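Local coordinates for protein prephenate dehydratase (Arthrobacter aurescens, PDB 3MWB) that probably catalyses the conversion of prephenate to phenylpyruvate in phenylalanine biosynthesis and binds L-phenylalanine at its ACT domain, at residues V47-D53 and L186-P190; T91-A96 and E152-P158; V204-P209 and L267-A273. All coordinates share one frame. Where two conformers were deposited one is given. Residues are numbered along the deposited sequence.

Interaction 1 of 3, residues V47-D53 and L186-P190; sequences VRAGEAD and LVSRP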
ATOM      1  N   VAL A  47      17.588   3.383 -37.039  1.00 19.46           N
ATOM      2  CA  VAL A  47      18.423   3.723 -35.887  1.00 18.71           C
ATOM      3  C   VAL A  47      19.045   2.450 -35.292  1.00 19.40           C
ATOM      4  O   VAL A  47      20.260   2.364 -35.091  1.00 19.57           O
ATOM      5  CB  VAL A  47      17.602   4.496 -34.787  1.00 17.49           C
ATOM      6  CG1 VAL A  47      18.416   4.675 -33.531  1.00 17.10           C
ATOM      7  CG2 VAL A  47      17.124   5.858 -35.329  1.00 17.83           C
ATOM      8  N   ARG A  48      18.197   1.461 -35.030  1.00 18.88           N
ATOM      9  CA  ARG A  48      18.653   0.168 -34.506  1.00 20.86           C
ATOM     10  C   ARG A  48      19.741  -0.504 -35.369  1.00 22.59           C
ATOM     11  O   ARG A  48      20.670  -1.107 -34.830  1.00 25.46           O
ATOM     12  CB  ARG A  48      17.462  -0.758 -34.305  1.00 21.35           C
ATOM     13  CG  ARG A  48      16.593  -0.330 -33.144  1.00 21.82           C
ATOM     14  CD  ARG A  48      15.174  -0.880 -33.217  1.00 24.76           C
ATOM     15  NE  ARG A  48      14.647  -1.052 -31.865  1.00 27.21           N
ATOM     16  CZ  ARG A  48      13.353  -1.046 -31.547  1.00 29.64           C
ATOM     17  NH1 ARG A  48      12.440  -0.854 -32.482  1.00 28.02           N
ATOM     18  NH2 ARG A  48      12.979  -1.222 -30.284  1.00 30.20           N
ATOM     19  N   ALA A  49      19.618  -0.389 -36.694  1.00 23.21           N
ATOM     20  CA  ALA A  49      20.549  -1.002 -37.643  1.00 25.71           C
ATOM     21  C   ALA A  49      21.874  -0.262 -37.770  1.00 26.07           C
ATOM     22  O   ALA A  49      22.771  -0.720 -38.477  1.00 27.87           O
ATOM     23  CB  ALA A  49      19.896  -1.151 -39.033  1.00 27.13           C
ATOM     24  N   GLY A  50      22.002   0.877 -37.103  1.00 24.20           N
ATOM     25  CA  GLY A  50      23.246   1.648 -37.182  1.00 27.36           C
ATOM     26  C   GLY A  50      23.310   2.637 -38.334  1.00 28.78           C
ATOM     27  O   GLY A  50      24.374   3.172 -38.613  1.00 32.08           O
ATOM     28  N   GLU A  51      22.180   2.887 -38.991  1.00 28.15           N
ATOM     29  CA  GLU A  51      22.159   3.672 -40.238  1.00 30.63           C
ATOM     30  C   GLU A  51      21.555   5.065 -40.073  1.00 29.37           C
ATOM     31  O   GLU A  51      21.459   5.802 -41.038  1.00 32.10           O
ATOM     32  CB  GLU A  51      21.357   2.948 -41.322  1.00 32.79           C
ATOM     33  CG  GLU A  51      21.827   1.544 -41.656  1.00 37.01           C
ATOM     34  CD  GLU A  51      23.016   1.519 -42.574  1.00 43.72           C
ATOM     35  OE1 GLU A  51      24.098   2.045 -42.207  1.00 44.85           O
ATOM     36  OE2 GLU A  51      22.872   0.935 -43.667  1.00 50.04           O
ATOM     37  N   ALA A  52      21.097   5.391 -38.867  1.00 25.64           N
ATOM     38  CA  ALA A  52      20.659   6.746 -38.544  1.00 24.85           C
ATOM     39  C   ALA A  52      21.038   7.018 -37.108  1.00 23.50           C
ATOM     40  O   ALA A  52      21.121   6.100 -36.295  1.00 23.34           O
ATOM     41  CB  ALA A  52      19.144   6.901 -38.737  1.00 22.64           C
ATOM     42  N   ASP A  53      21.267   8.273 -36.778  1.00 24.90           N
ATOM     43  CA  ASP A  53      21.653   8.593 -35.414  1.00 25.58           C
ATOM     44  C   ASP A  53      20.472   8.612 -34.461  1.00 23.37           C
ATOM     45  O   ASP A  53      20.591   8.150 -33.340  1.00 23.50           O
ATOM     46  CB  ASP A  53      22.406   9.906 -35.374  1.00 28.81           C
ATOM     47  CG  ASP A  53      23.719   9.816 -36.098  1.00 33.27           C
ATOM     48  OD1 ASP A  53      24.592   9.050 -35.628  1.00 34.72           O
ATOM     49  OD2 ASP A  53      23.862  10.478 -37.149  1.00 37.70           O
ATOM     50  N   LEU A 186      12.830  11.918 -29.428  1.00 21.67           N
ATOM     51  CA  LEU A 186      13.960  11.642 -30.312  1.00 21.77           C
ATOM     52  C   LEU A 186      14.711  10.462 -29.714  1.00 21.32           C
ATOM     53  O   LEU A 186      15.173  10.521 -28.593  1.00 22.22           O
ATOM     54  CB  LEU A 186      14.886  12.863 -30.401  1.00 21.42           C
ATOM     55  CG  LEU A 186      16.028  12.879 -31.425  1.00 22.51           C
ATOM     56  CD1 LEU A 186      15.505  12.891 -32.872  1.00 21.57           C
ATOM     57  CD2 LEU A 186      16.918  14.111 -31.175  1.00 21.15           C
ATOM     58  N   VAL A 187      14.815   9.386 -30.472  1.00 20.92           N
ATOM     59  CA  VAL A 187      15.267   8.125 -29.926  1.00 21.76           C
ATOM     60  C   VAL A 187      16.565   7.650 -30.582  1.00 21.95           C
ATOM     61  O   VAL A 187      16.646   7.609 -31.790  1.00 21.78           O
ATOM     62  CB  VAL A 187      14.164   7.070 -30.108  1.00 22.09           C
ATOM     63  CG1 VAL A 187      14.588   5.771 -29.485  1.00 23.29           C
ATOM     64  CG2 VAL A 187      12.847   7.577 -29.465  1.00 22.43           C
ATOM     65  N   SER A 188      17.568   7.282 -29.785  1.00 22.29           N
ATOM     66  CA  SER A 188      18.834   6.782 -30.329  0.50 22.18           C
ATOM     67  C   SER A 188      19.166   5.409 -29.758  1.00 22.59           C
ATOM     68  O   SER A 188      18.445   4.901 -28.890  1.00 22.46           O
ATOM     69  CB  SER A 188      19.968   7.756 -30.010  0.50 22.60           C
ATOM     70  OG  SER A 188      19.691   9.043 -30.518  0.50 21.68           O
ATOM     71  N   ARG A 189      20.257   4.816 -30.238  1.00 26.19           N
ATOM     72  CA  ARG A 189      20.833   3.633 -29.609  1.00 26.34           C
ATOM     73  C   ARG A 189      21.402   4.065 -28.237  1.00 25.98           C
ATOM     74  O   ARG A 189      21.713   5.242 -28.059  1.00 25.00           O
ATOM     75  CB  ARG A 189      21.966   3.047 -30.481  1.00 27.54           C
ATOM     76  CG  ARG A 189      21.508   2.504 -31.848  1.00 27.58           C
ATOM     77  CD  ARG A 189      22.661   1.871 -32.661  1.00 29.90           C
ATOM     78  NE  ARG A 189      23.752   2.802 -33.000  1.00 31.78           N
ATOM     79  CZ  ARG A 189      23.702   3.759 -33.935  1.00 33.61           C
ATOM     80  NH1 ARG A 189      22.609   3.967 -34.666  1.00 34.96           N
ATOM     81  NH2 ARG A 189      24.757   4.528 -34.130  1.00 36.04           N
ATOM     82  N   PRO A 190      21.547   3.117 -27.273  1.00 26.15           N
ATOM     83  CA  PRO A 190      22.077   3.468 -25.946  1.00 26.06           C
ATOM     84  C   PRO A 190      23.508   3.957 -26.040  1.00 27.88           C
ATOM     85  O   PRO A 190      24.286   3.419 -26.812  1.00 28.02           O
ATOM     86  CB  PRO A 190      22.066   2.128 -25.185  1.00 25.54           C
ATOM     87  CG  PRO A 190      21.186   1.242 -25.932  1.00 24.93           C
ATOM     88  CD  PRO A 190      21.237   1.677 -27.368  1.00 26.04           C
TER
HETATM   89  O   HOH W   1      24.220   6.101 -36.469  1.00 40.09           O
HETATM   90  O   HOH W   2      21.939   5.978 -32.285  1.00 23.32           O
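Three direct hydrogen bonds join these segments. Arg-189 NH1 donates to Val-47 O at 2.9 Å and to Ala-52 O at 3.1 Å, so one nitrogen links the end of helix 40-48 to the turn that follows it. Ser-188 OG donates to Asp-53 O at 3.1 Å. Two waters add bridges. One accepts from Arg-189 NH2 (2.9 Å) and donates to Asp-53 OD1 (3.1 Å). The other accepts from Arg-189 N (2.9 Å) and donates to Asp-53 O (2.8 Å). Asp-53 OD2 turns to the backbone of Thr-8 instead. The helix ends in a Schellman motif: Gly-50 has positive phi, and Gly-50 N bonds back to Val-47 O at 3.0 Å. Gly-50 CA lies over one face of the guanidinium, 3.5 Å from Arg-189 NH1. Strand 181-188 belongs to the mixed sheet of the periplasmic-binding-protein-like dehydratase region, next to strand 54-60. Apolar packing comes from Val-47. Its CG1 lies 3.9 Å from Ser-188 CA and 4.1 Å from Arg-189 CG.

Interaction 2 of 3, residues T91-A96 and E152-P158; sequences TFVLVA and EAAICAP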
ATOM      1  N   THR A  91      -0.730  24.276 -35.284  1.00 28.04           N
ATOM      2  CA  THR A  91      -1.401  25.338 -36.005  1.00 29.90           C
ATOM      3  C   THR A  91      -1.870  24.758 -37.342  1.00 29.06           C
ATOM      4  O   THR A  91      -1.082  24.133 -38.052  1.00 28.82           O
ATOM      5  CB  THR A  91      -0.418  26.504 -36.241  1.00 30.94           C
ATOM      6  OG1 THR A  91      -0.036  27.046 -34.972  1.00 34.34           O
ATOM      7  CG2 THR A  91      -1.050  27.609 -37.077  1.00 32.83           C
ATOM      8  N   PHE A  92      -3.137  24.944 -37.681  1.00 28.48           N
ATOM      9  CA  PHE A  92      -3.645  24.386 -38.926  1.00 28.35           C
ATOM     10  C   PHE A  92      -3.874  25.486 -39.964  1.00 28.90           C
ATOM     11  O   PHE A  92      -4.390  26.549 -39.641  1.00 30.36           O
ATOM     12  CB  PHE A  92      -4.957  23.647 -38.703  1.00 27.78           C
ATOM     13  CG  PHE A  92      -4.831  22.383 -37.914  1.00 28.60           C
ATOM     14  CD1 PHE A  92      -4.282  21.232 -38.489  1.00 28.32           C
ATOM     15  CD2 PHE A  92      -5.305  22.318 -36.605  1.00 28.51           C
ATOM     16  CE1 PHE A  92      -4.177  20.042 -37.752  1.00 28.46           C
ATOM     17  CE2 PHE A  92      -5.218  21.113 -35.867  1.00 28.89           C
ATOM     18  CZ  PHE A  92      -4.660  19.988 -36.445  1.00 25.73           C
ATOM     19  N   VAL A  93      -3.500  25.218 -41.210  1.00 28.76           N
ATOM     20  CA  VAL A  93      -3.839  26.092 -42.315  1.00 29.16           C
ATOM     21  C   VAL A  93      -4.739  25.352 -43.305  1.00 29.26           C
ATOM     22  O   VAL A  93      -4.642  24.121 -43.465  1.00 28.07           O
ATOM     23  CB  VAL A  93      -2.597  26.673 -43.043  1.00 30.04           C
ATOM     24  CG1 VAL A  93      -1.768  27.542 -42.097  1.00 31.27           C
ATOM     25  CG2 VAL A  93      -1.748  25.582 -43.651  1.00 30.95           C
ATOM     26  N   LEU A  94      -5.613  26.121 -43.956  1.00 29.34           N
ATOM     27  CA  LEU A  94      -6.434  25.628 -45.047  1.00 30.43           C
ATOM     28  C   LEU A  94      -5.773  26.036 -46.351  1.00 31.63           C
ATOM     29  O   LEU A  94      -5.467  27.217 -46.569  1.00 32.36           O
ATOM     30  CB  LEU A  94      -7.874  26.185 -44.971  1.00 30.90           C
ATOM     31  CG  LEU A  94      -8.812  25.710 -46.105  1.00 32.28           C
ATOM     32  CD1 LEU A  94      -9.264  24.265 -45.896  1.00 31.71           C
ATOM     33  CD2 LEU A  94     -10.012  26.637 -46.243  1.00 32.91           C
ATOM     34  N   VAL A  95      -5.574  25.058 -47.223  1.00 31.85           N
ATOM     35  CA  VAL A  95      -4.689  25.217 -48.358  1.00 33.57           C
ATOM     36  C   VAL A  95      -5.408  24.814 -49.655  1.00 35.07           C
ATOM     37  O   VAL A  95      -6.279  23.941 -49.646  1.00 35.05           O
ATOM     38  CB  VAL A  95      -3.348  24.439 -48.080  1.00 33.43           C
ATOM     39  CG1 VAL A  95      -3.278  23.091 -48.790  1.00 33.64           C
ATOM     40  CG2 VAL A  95      -2.149  25.286 -48.379  1.00 33.87           C
ATOM     41  N   ALA A  96      -5.081  25.494 -50.750  1.00 37.40           N
ATOM     42  CA  ALA A  96      -5.671  25.212 -52.071  1.00 39.19           C
ATOM     43  C   ALA A  96      -4.777  25.749 -53.183  1.00 41.50           C
ATOM     44  O   ALA A  96      -3.853  26.523 -52.922  1.00 42.16           O
ATOM     45  CB  ALA A  96      -7.075  25.806 -52.175  1.00 39.71           C
ATOM     46  N   GLU A 152     -10.751  19.907 -53.268  1.00 41.71           N
ATOM     47  CA  GLU A 152     -10.356  21.259 -53.683  1.00 42.40           C
ATOM     48  C   GLU A 152      -9.540  22.020 -52.624  1.00 39.69           C
ATOM     49  O   GLU A 152      -8.928  23.049 -52.922  1.00 40.39           O
ATOM     50  CB  GLU A 152     -11.578  22.074 -54.132  1.00 44.03           C
ATOM     51  CG  GLU A 152     -12.451  21.405 -55.205  1.00 48.89           C
ATOM     52  CD  GLU A 152     -13.509  20.482 -54.606  1.00 49.49           C
ATOM     53  OE1 GLU A 152     -14.105  20.838 -53.566  1.00 49.18           O
ATOM     54  OE2 GLU A 152     -13.738  19.394 -55.168  1.00 52.28           O
ATOM     55  N   ALA A 153      -9.522  21.500 -51.403  1.00 37.35           N
ATOM     56  CA  ALA A 153      -8.729  22.076 -50.318  1.00 34.92           C
ATOM     57  C   ALA A 153      -8.124  20.988 -49.424  1.00 33.63           C
ATOM     58  O   ALA A 153      -8.589  19.843 -49.423  1.00 33.71           O
ATOM     59  CB  ALA A 153      -9.574  23.026 -49.504  1.00 34.07           C
ATOM     60  N   ALA A 154      -7.070  21.353 -48.690  1.00 32.14           N
ATOM     61  CA  ALA A 154      -6.471  20.472 -47.682  1.00 31.25           C
ATOM     62  C   ALA A 154      -6.201  21.241 -46.381  1.00 29.69           C
ATOM     63  O   ALA A 154      -6.088  22.465 -46.383  1.00 29.29           O
ATOM     64  CB  ALA A 154      -5.192  19.830 -48.209  1.00 32.26           C
ATOM     65  N   ILE A 155      -6.149  20.509 -45.276  1.00 28.92           N
ATOM     66  CA  ILE A 155      -5.799  21.069 -43.989  1.00 28.39           C
ATOM     67  C   ILE A 155      -4.483  20.438 -43.596  1.00 29.77           C
ATOM     68  O   ILE A 155      -4.361  19.210 -43.525  1.00 30.28           O
ATOM     69  CB  ILE A 155      -6.878  20.790 -42.928  1.00 28.06           C
ATOM     70  CG1 ILE A 155      -8.193  21.467 -43.335  1.00 27.81           C
ATOM     71  CG2 ILE A 155      -6.423  21.301 -41.572  1.00 26.91           C
ATOM     72  CD1 ILE A 155      -9.383  21.079 -42.465  1.00 28.61           C
ATOM     73  N   CYS A 156      -3.493  21.291 -43.358  1.00 30.00           N
ATOM     74  CA  CYS A 156      -2.134  20.832 -43.184  1.00 31.64           C
ATOM     75  C   CYS A 156      -1.338  21.788 -42.292  1.00 32.08           C
ATOM     76  O   CYS A 156      -1.897  22.749 -41.755  1.00 31.27           O
ATOM     77  CB  CYS A 156      -1.478  20.722 -44.558  1.00 32.25           C
ATOM     78  SG  CYS A 156      -1.465  22.291 -45.432  0.92 32.92           S
ATOM     79  N   ALA A 157      -0.042  21.514 -42.166  1.00 33.85           N
ATOM     80  CA  ALA A 157       0.905  22.353 -41.419  1.00 35.34           C
ATOM     81  C   ALA A 157       1.329  23.601 -42.194  1.00 35.86           C
ATOM     82  O   ALA A 157       1.330  23.602 -43.431  1.00 36.33           O
ATOM     83  CB  ALA A 157       2.155  21.525 -41.023  1.00 37.32           C
ATOM     84  N   PRO A 158       1.676  24.684 -41.474  1.00 36.56           N
ATOM     85  CA  PRO A 158       2.287  25.824 -42.154  1.00 37.92           C
ATOM     86  C   PRO A 158       3.562  25.444 -42.920  1.00 40.01           C
ATOM     87  O   PRO A 158       3.839  26.038 -43.960  1.00 40.58           O
ATOM     88  CB  PRO A 158       2.606  26.789 -41.003  1.00 38.97           C
ATOM     89  CG  PRO A 158       1.542  26.506 -40.005  1.00 37.11           C
ATOM     90  CD  PRO A 158       1.348  25.004 -40.071  1.00 36.19           C
TER
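Four backbone hydrogen bonds pair strand 93-96 with strand 153-156 as antiparallel neighbours. Val-93 N donates to Cys-156 O at 3.0 Å, and Cys-156 N returns to Val-93 O at 3.1 Å. Val-95 N donates to Ala-154 O at 2.8 Å, and Ala-154 N returns to Val-95 O at 2.9 Å. Val-93 with Cys-156 and Val-95 with Ala-154 are therefore hydrogen-bonded pairs. Leu-94 with Ile-155 is the non-hydrogen-bonded pair between them. The two strands lie inside a mixed sheet of the periplasmic-binding-protein-like dehydratase fold, between strands 107-110 and 168-171. CA-H...O contacts add to the pairing, such as Ala-153 CA to Val-95 O at 3.2 Å.

Both faces of the pairing are apolar. On one, Val-93 CG2 meets Cys-156 SG at 3.8 Å and Val-95 CG1 meets Ala-154 CB at 3.8 Å. Helix 137-143 packs on Ala-154 and Cys-156 here. Val-95 also lies close to Ala-161 and Leu-167, two residues of a Mg(2+) site known for this protein but empty in this chain. On the other face, Leu-94 CD1 touches Ala-153 CB at 3.8 Å and Ile-155 CG1 at 3.9 Å. Just before the strand, Phe-92 CD1 rests 3.8 Å from Ile-155 CG2. Past Cys-156 the chain turns into helix 158-163, where Pro-158 CD sits 3.3 Å from Thr-91 O.

Interaction 3 of 3, residues V204-P209 and L267-A273; sequences VVVPLP and LHRISPA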
ATOM      1  N   VAL A 204      10.601   4.363 -18.610  1.00 20.24           N
ATOM      2  CA  VAL A 204      10.814   2.924 -18.515  1.00 20.47           C
ATOM      3  C   VAL A 204       9.637   2.135 -19.088  1.00 21.13           C
ATOM      4  O   VAL A 204       8.509   2.629 -19.160  1.00 20.69           O
ATOM      5  CB  VAL A 204      11.026   2.445 -17.059  1.00 20.90           C
ATOM      6  CG1 VAL A 204      12.337   2.924 -16.525  1.00 21.60           C
ATOM      7  CG2 VAL A 204       9.839   2.858 -16.137  1.00 20.24           C
ATOM      8  N   VAL A 205       9.910   0.895 -19.485  1.00 21.29           N
ATOM      9  CA  VAL A 205       8.842  -0.008 -19.873  1.00 21.68           C
ATOM     10  C   VAL A 205       8.941  -1.207 -18.964  1.00 21.78           C
ATOM     11  O   VAL A 205       9.992  -1.858 -18.916  1.00 22.80           O
ATOM     12  CB  VAL A 205       8.947  -0.440 -21.367  1.00 22.74           C
ATOM     13  CG1 VAL A 205       7.964  -1.629 -21.656  1.00 23.15           C
ATOM     14  CG2 VAL A 205       8.678   0.750 -22.285  1.00 22.21           C
ATOM     15  N   VAL A 206       7.872  -1.479 -18.217  1.00 21.92           N
ATOM     16  CA  VAL A 206       7.884  -2.548 -17.206  1.00 21.81           C
ATOM     17  C   VAL A 206       6.903  -3.655 -17.589  1.00 23.55           C
ATOM     18  O   VAL A 206       5.681  -3.443 -17.592  1.00 22.49           O
ATOM     19  CB  VAL A 206       7.575  -2.014 -15.766  1.00 22.28           C
ATOM     20  CG1 VAL A 206       7.789  -3.103 -14.699  1.00 19.97           C
ATOM     21  CG2 VAL A 206       8.413  -0.736 -15.468  1.00 20.14           C
ATOM     22  N   PRO A 207       7.446  -4.841 -17.918  1.00 24.75           N
ATOM     23  CA  PRO A 207       6.637  -6.023 -18.178  1.00 25.83           C
ATOM     24  C   PRO A 207       5.992  -6.497 -16.881  1.00 26.50           C
ATOM     25  O   PRO A 207       6.640  -6.530 -15.833  1.00 27.18           O
ATOM     26  CB  PRO A 207       7.662  -7.059 -18.672  1.00 26.84           C
ATOM     27  CG  PRO A 207       8.847  -6.255 -19.120  1.00 27.18           C
ATOM     28  CD  PRO A 207       8.876  -5.077 -18.181  1.00 25.32           C
ATOM     29  N   LEU A 208       4.718  -6.844 -16.950  1.00 26.57           N
ATOM     30  CA  LEU A 208       4.035  -7.448 -15.827  1.00 27.38           C
ATOM     31  C   LEU A 208       4.389  -8.936 -15.727  1.00 29.29           C
ATOM     32  O   LEU A 208       4.141  -9.697 -16.665  1.00 29.70           O
ATOM     33  CB  LEU A 208       2.525  -7.253 -15.984  1.00 26.93           C
ATOM     34  CG  LEU A 208       1.612  -7.673 -14.844  1.00 28.62           C
ATOM     35  CD1 LEU A 208       1.845  -6.831 -13.591  1.00 30.60           C
ATOM     36  CD2 LEU A 208       0.190  -7.559 -15.299  1.00 28.00           C
ATOM     37  N   PRO A 209       4.952  -9.372 -14.580  1.00 30.35           N
ATOM     38  CA  PRO A 209       5.299 -10.788 -14.437  1.00 32.40           C
ATOM     39  C   PRO A 209       4.095 -11.677 -14.161  1.00 33.74           C
ATOM     40  O   PRO A 209       4.055 -12.812 -14.630  1.00 34.96           O
ATOM     41  CB  PRO A 209       6.238 -10.806 -13.224  1.00 33.44           C
ATOM     42  CG  PRO A 209       6.610  -9.364 -12.979  1.00 31.33           C
ATOM     43  CD  PRO A 209       5.432  -8.573 -13.441  1.00 30.21           C
ATOM     44  N   LEU A 267      12.280  -1.786  -9.397  1.00 21.62           N
ATOM     45  CA  LEU A 267      11.554  -2.210 -10.595  1.00 21.31           C
ATOM     46  C   LEU A 267      12.174  -3.472 -11.168  1.00 21.35           C
ATOM     47  O   LEU A 267      11.468  -4.393 -11.519  1.00 21.65           O
ATOM     48  CB  LEU A 267      11.553  -1.092 -11.661  1.00 20.71           C
ATOM     49  CG  LEU A 267      10.679   0.141 -11.438  1.00 20.79           C
ATOM     50  CD1 LEU A 267      10.881   1.127 -12.573  1.00 23.58           C
ATOM     51  CD2 LEU A 267       9.201  -0.222 -11.320  1.00 17.68           C
ATOM     52  N   HIS A 268      13.498  -3.493 -11.275  1.00 21.12           N
ATOM     53  CA  HIS A 268      14.213  -4.643 -11.816  1.00 21.64           C
ATOM     54  C   HIS A 268      13.967  -5.888 -10.941  1.00 22.73           C
ATOM     55  O   HIS A 268      13.753  -6.989 -11.472  1.00 23.14           O
ATOM     56  CB  HIS A 268      15.707  -4.329 -11.944  1.00 20.46           C
ATOM     57  CG  HIS A 268      16.504  -5.421 -12.580  1.00 24.06           C
ATOM     58  ND1 HIS A 268      16.945  -5.356 -13.888  1.00 24.63           N
ATOM     59  CD2 HIS A 268      16.985  -6.582 -12.079  1.00 21.65           C
ATOM     60  CE1 HIS A 268      17.633  -6.444 -14.173  1.00 23.62           C
ATOM     61  NE2 HIS A 268      17.676  -7.204 -13.093  1.00 26.63           N
ATOM     62  N   ARG A 269      13.979  -5.717  -9.614  1.00 22.47           N
ATOM     63  CA  ARG A 269      13.723  -6.846  -8.716  0.50 23.36           C
ATOM     64  C   ARG A 269      12.357  -7.490  -8.997  1.00 24.36           C
ATOM     65  O   ARG A 269      12.265  -8.714  -9.089  1.00 25.99           O
ATOM     66  CB  ARG A 269      13.916  -6.452  -7.238  0.50 23.10           C
ATOM     67  CG  ARG A 269      15.389  -6.176  -6.880  0.50 21.34           C
ATOM     68  CD  ARG A 269      15.650  -5.938  -5.388  0.50 19.33           C
ATOM     69  NE  ARG A 269      14.811  -4.906  -4.763  0.50 18.94           N
ATOM     70  CZ  ARG A 269      15.151  -3.627  -4.624  0.50 18.76           C
ATOM     71  NH1 ARG A 269      16.313  -3.179  -5.101  0.50 16.80           N
ATOM     72  NH2 ARG A 269      14.326  -2.790  -4.007  0.50 16.69           N
ATOM     73  N   ILE A 270      11.320  -6.679  -9.167  1.00 23.86           N
ATOM     74  CA  ILE A 270       9.951  -7.181  -9.458  1.00 25.87           C
ATOM     75  C   ILE A 270       9.857  -7.774 -10.867  1.00 26.36           C
ATOM     76  O   ILE A 270       9.184  -8.805 -11.099  1.00 27.77           O
ATOM     77  CB  ILE A 270       8.899  -6.051  -9.378  1.00 25.60           C
ATOM     78  CG1 ILE A 270       8.758  -5.516  -7.951  1.00 26.64           C
ATOM     79  CG2 ILE A 270       7.510  -6.521  -9.896  1.00 27.33           C
ATOM     80  CD1 ILE A 270       8.061  -4.136  -7.918  1.00 24.74           C
ATOM     81  N   SER A 271      10.544  -7.105 -11.791  1.00 24.96           N
ATOM     82  CA  SER A 271      10.455  -7.405 -13.206  1.00 25.65           C
ATOM     83  C   SER A 271      11.843  -7.228 -13.862  1.00 24.53           C
ATOM     84  O   SER A 271      12.157  -6.146 -14.379  1.00 23.64           O
ATOM     85  CB  SER A 271       9.416  -6.475 -13.852  1.00 25.45           C
ATOM     86  OG  SER A 271       9.155  -6.842 -15.198  1.00 28.01           O
ATOM     87  N   PRO A 272      12.669  -8.288 -13.849  1.00 25.07           N
ATOM     88  CA  PRO A 272      14.040  -8.216 -14.394  1.00 25.09           C
ATOM     89  C   PRO A 272      14.142  -7.866 -15.889  1.00 25.84           C
ATOM     90  O   PRO A 272      15.214  -7.439 -16.350  1.00 25.99           O
ATOM     91  CB  PRO A 272      14.600  -9.629 -14.142  1.00 26.81           C
ATOM     92  CG  PRO A 272      13.775 -10.188 -13.050  1.00 27.94           C
ATOM     93  CD  PRO A 272      12.408  -9.576 -13.174  1.00 26.31           C
ATOM     94  N   ALA A 273      13.063  -8.052 -16.652  1.00 26.47           N
ATOM     95  CA  ALA A 273      13.077  -7.640 -18.050  1.00 26.94           C
ATOM     96  C   ALA A 273      12.682  -6.175 -18.276  1.00 25.54           C
ATOM     97  O   ALA A 273      12.415  -5.787 -19.407  1.00 26.19           O
ATOM     98  CB  ALA A 273      12.218  -8.589 -18.926  1.00 29.95           C
TER
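Leu-267 fills the apolar centre of this contact. Its CD1 lies 4.1 Å from Val-204 CG2 and 4.2 Å from Val-206 CG2. The two valines are two residues apart on strand 200-207, so both reach the same leucine on helix 258-270. Ile-219 and Phe-223 of helix 215-224 pack on Leu-267 as well. This is the helix-on-sheet layer of the ACT domain, in which helices pack against a four-stranded antiparallel sheet.

Around this centre other side chains meet the helix end and the residues after it. Val-206 CG1 meets Ser-271 CB at 3.8 Å. Pro-207 CG lies 4.1 Å from Ala-273 CB. Pro-209 CG comes to 4.3 Å from Ile-270 CG2 and to 3.2 Å from Ile-270 O.

The polar edge lies where the helix ends. Ser-271 N still bonds to Leu-267 O at 2.9 Å, but Ser-271 itself has left helical geometry. Its OG donates a hydrogen bond of 2.6 Å to Pro-207 O. The adjacent Leu-208 points away from the helix and touches the bound phenylalanine. Farther out, Arg-269 makes a cation-pi contact with Phe-299 of a second subunit. The chemistry is that of apolar packing closed by one short hydrogen bond, which gives the carbonyl of Pro-207 a side-chain partner and ties the helix end to the strand beside the ligand pocket.

How the interactions relate
Interactions 1 and 2 both belong to the dehydratase region, and interaction 3 to the ACT domain. The chain pairing of interaction 2 falls between the two segments of interaction 1. Interaction 2 pairs two strands of one mixed sheet, while interaction 1 sets a helix end and loop against strand 181-188 of another. Their centres are 32 Å apart, and their nearest atoms about 18 Å. Interaction 1 is closer to interaction 3: centres 24 Å apart, nearest atoms about 9 Å. Strand 181-188 of the former is followed directly by strand 200-207 of the latter. Interactions 2 and 3 are the most distant pair, with centres 44 Å apart. Interaction 2 borders the Mg(2+) site, and interaction 3 the phenylalanine pocket. Interaction 1 lies away from both.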